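PDB 5YHY: zinc transport transcriptional regulator from Lactococcus lactis subsp. lactis, which acts as a zinc-responsive, MarR-family winged helix-turn-helix regulator that probably binds DNA to control transcription of zinc-transport genes. Local coordinates for the interface of chains A and B. Coordinates in Å, arbitrary orientation; residue numbers count along the deposited sequence, not the author numbering. Chains: chain A/B, Zinc transport transcriptional regulator.

The interface of chains A and B. Residues chain A 130, 133-134, 136-137; chain B 126, 130, 133-134.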
ATOM      1  N   GLU A 130     -25.598   3.855  -3.718  1.00 20.82           N
ATOM      2  CA  GLU A 130     -24.381   4.316  -3.035  1.00 17.41           C
ATOM      3  C   GLU A 130     -23.186   3.464  -3.440  1.00 20.68           C
ATOM      4  O   GLU A 130     -22.082   3.984  -3.616  1.00 19.99           O
ATOM      5  CB  GLU A 130     -24.573   4.288  -1.512  1.00 18.17           C
ATOM      6  CG  GLU A 130     -25.624   5.301  -1.021  1.00 20.21           C
ATOM      7  CD  GLU A 130     -26.114   5.023   0.378  1.00 22.62           C
ATOM      8  OE1 GLU A 130     -25.870   3.918   0.902  1.00 21.96           O
ATOM      9  OE2 GLU A 130     -26.742   5.926   0.964  1.00 27.76           O
ATOM     10  N   VAL A 133     -21.735   4.711  -6.638  1.00 18.11           N
ATOM     11  CA  VAL A 133     -20.880   5.879  -6.434  1.00 18.03           C
ATOM     12  C   VAL A 133     -19.487   5.425  -5.989  1.00 17.75           C
ATOM     13  O   VAL A 133     -18.474   5.844  -6.549  1.00 18.01           O
ATOM     14  CB  VAL A 133     -21.467   6.848  -5.385  1.00 18.76           C
ATOM     15  CG1 VAL A 133     -20.468   7.943  -5.038  1.00 18.88           C
ATOM     16  CG2 VAL A 133     -22.770   7.458  -5.909  1.00 22.08           C
ATOM     17  N   ILE A 134     -19.451   4.569  -4.974  1.00 16.64           N
ATOM     18  CA  ILE A 134     -18.183   4.041  -4.475  1.00 16.77           C
ATOM     19  C   ILE A 134     -17.414   3.331  -5.590  1.00 18.70           C
ATOM     20  O   ILE A 134     -16.212   3.524  -5.758  1.00 16.97           O
ATOM     21  CB  ILE A 134     -18.404   3.093  -3.294  1.00 17.35           C
ATOM     22  CG1 ILE A 134     -19.013   3.860  -2.119  1.00 17.86           C
ATOM     23  CG2 ILE A 134     -17.076   2.445  -2.874  1.00 19.51           C
ATOM     24  CD1 ILE A 134     -19.630   2.953  -1.038  1.00 20.42           C
ATOM     25  N   LYS A 136     -17.604   3.700  -8.902  1.00 17.89           N
ATOM     26  CA  LYS A 136     -17.104   4.674  -9.870  1.00 17.27           C
ATOM     27  C   LYS A 136     -15.872   5.381  -9.328  1.00 18.85           C
ATOM     28  O   LYS A 136     -14.891   5.560 -10.050  1.00 19.38           O
ATOM     29  CB  LYS A 136     -18.196   5.683 -10.245  1.00 18.35           C
ATOM     30  CG  LYS A 136     -19.280   5.048 -11.106  1.00 23.00           C
ATOM     31  CD  LYS A 136     -20.344   6.054 -11.522  1.00 30.77           C
ATOM     32  CE  LYS A 136     -19.839   6.975 -12.617  1.00 42.31           C
ATOM     33  NZ  LYS A 136     -20.945   7.818 -13.166  1.00 45.05           N
ATOM     34  N   PHE A 137     -15.927   5.745  -8.050  1.00 18.03           N
ATOM     35  CA  PHE A 137     -14.791   6.349  -7.372  1.00 17.47           C
ATOM     36  C   PHE A 137     -13.559   5.429  -7.399  1.00 18.93           C
ATOM     37  O   PHE A 137     -12.455   5.852  -7.768  1.00 18.61           O
ATOM     38  CB  PHE A 137     -15.160   6.697  -5.920  1.00 16.97           C
ATOM     39  CG  PHE A 137     -13.989   7.172  -5.116  1.00 18.02           C
ATOM     40  CD1 PHE A 137     -13.489   8.454  -5.303  1.00 21.65           C
ATOM     41  CD2 PHE A 137     -13.387   6.339  -4.191  1.00 21.72           C
ATOM     42  CE1 PHE A 137     -12.403   8.890  -4.585  1.00 24.14           C
ATOM     43  CE2 PHE A 137     -12.289   6.779  -3.464  1.00 23.60           C
ATOM     44  CZ  PHE A 137     -11.805   8.053  -3.670  1.00 21.87           C
TER
ATOM     45  N   PHE B 126     -17.707  14.486  -8.449  1.00 18.95           N
ATOM     46  CA  PHE B 126     -18.798  14.041  -7.601  1.00 19.68           C
ATOM     47  C   PHE B 126     -19.460  15.216  -6.872  1.00 19.27           C
ATOM     48  O   PHE B 126     -18.795  16.176  -6.451  1.00 20.34           O
ATOM     49  CB  PHE B 126     -18.273  13.035  -6.570  1.00 19.97           C
ATOM     50  CG  PHE B 126     -17.727  11.769  -7.179  1.00 17.67           C
ATOM     51  CD1 PHE B 126     -18.564  10.681  -7.406  1.00 19.65           C
ATOM     52  CD2 PHE B 126     -16.384  11.661  -7.520  1.00 19.03           C
ATOM     53  CE1 PHE B 126     -18.067   9.512  -7.955  1.00 20.62           C
ATOM     54  CE2 PHE B 126     -15.877  10.492  -8.064  1.00 18.67           C
ATOM     55  CZ  PHE B 126     -16.719   9.422  -8.294  1.00 19.14           C
ATOM     56  N   GLU B 130     -22.608  12.781  -3.074  1.00 20.82           N
ATOM     57  CA  GLU B 130     -21.798  11.621  -3.472  1.00 17.41           C
ATOM     58  C   GLU B 130     -20.479  11.605  -2.713  1.00 20.68           C
ATOM     59  O   GLU B 130     -20.003  10.540  -2.314  1.00 19.99           O
ATOM     60  CB  GLU B 130     -21.550  11.629  -4.987  1.00 18.17           C
ATOM     61  CG  GLU B 130     -22.837  11.423  -5.807  1.00 20.21           C
ATOM     62  CD  GLU B 130     -22.693  11.821  -7.255  1.00 22.62           C
ATOM     63  OE1 GLU B 130     -21.709  12.502  -7.606  1.00 21.96           O
ATOM     64  OE2 GLU B 130     -23.570  11.437  -8.053  1.00 27.76           O
ATOM     65  N   VAL B 133     -20.929  10.012   0.627  1.00 18.11           N
ATOM     66  CA  VAL B 133     -20.940   8.553   0.542  1.00 18.03           C
ATOM     67  C   VAL B 133     -19.502   8.031   0.496  1.00 17.75           C
ATOM     68  O   VAL B 133     -19.128   7.132   1.251  1.00 18.01           O
ATOM     69  CB  VAL B 133     -21.712   8.054  -0.699  1.00 18.76           C
ATOM     70  CG1 VAL B 133     -21.533   6.552  -0.880  1.00 18.88           C
ATOM     71  CG2 VAL B 133     -23.196   8.405  -0.568  1.00 22.08           C
ATOM     72  N   ILE B 134     -18.704   8.599  -0.402  1.00 16.64           N
ATOM     73  CA  ILE B 134     -17.303   8.205  -0.525  1.00 16.77           C
ATOM     74  C   ILE B 134     -16.567   8.396   0.802  1.00 18.70           C
ATOM     75  O   ILE B 134     -15.817   7.529   1.244  1.00 16.97           O
ATOM     76  CB  ILE B 134     -16.603   8.988  -1.638  1.00 17.35           C
ATOM     77  CG1 ILE B 134     -17.237   8.651  -2.989  1.00 17.86           C
ATOM     78  CG2 ILE B 134     -15.102   8.660  -1.660  1.00 19.51           C
ATOM     79  CD1 ILE B 134     -16.886   9.649  -4.107  1.00 20.42           C
TER
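B:Ile134 lays its CG2 methyl over the centre of the A:Phe137 ring, 3.7 Å from the centroid, a CH-pi contact in which the branch methyl meets the aromatic face instead of its rim. The other arm of the isoleucine runs beside the root of the same ring and ends with CD1 3.8 Å from A:Phe137 CD1. With CG anti to the backbone N (chi1 173°), A:Phe137 projects its ring outward from the helix towards chain B and turns one face to this forked side chain. B:Phe126, in the loop just before helix 128-144 of its chain, comes in from the other end of B:Ile134: its CZ points at the backbone of A:Phe137, 3.7 Å from CA. The B:Phe126 ring is itself backed by B:Ile134 CD1, which sits over its centre within the same chain, in the corner where this face meets the base of A:Phe137. Were A:Phe137 cut back to an alanine, B:Ile134 would probably lose the aromatic face that covers its CG2 methyl and the ring edge beside its CD1.

One turn earlier in the helix, A:Val133 fits CG1 into the angle between two partner side chains, 3.8 Å from B:Glu130 CB and 3.9 Å from B:Ile134 CG1. The two-fold axis repeats this with the chains exchanged, B:Val133 CG1 lying 3.8 Å from A:Glu130 CB. Each valine stands at about a right angle to the opposing glutamate, whose aliphatic stem supplies the contact; an extended chain (chi2 163°) carries the carboxylate onward, past the methyls. A:Lys136, at the margin, keeps NZ 6.8 Å from B:Glu130 OE2, where any attraction would be long-range. The patch thus joins the two copies of helix 128-144, together with B:Phe126 of the preceding loop, through apolar groups, forming part of the dimerisation region typical of MarR proteins, which ties together the two winged helix-turn-helix domains.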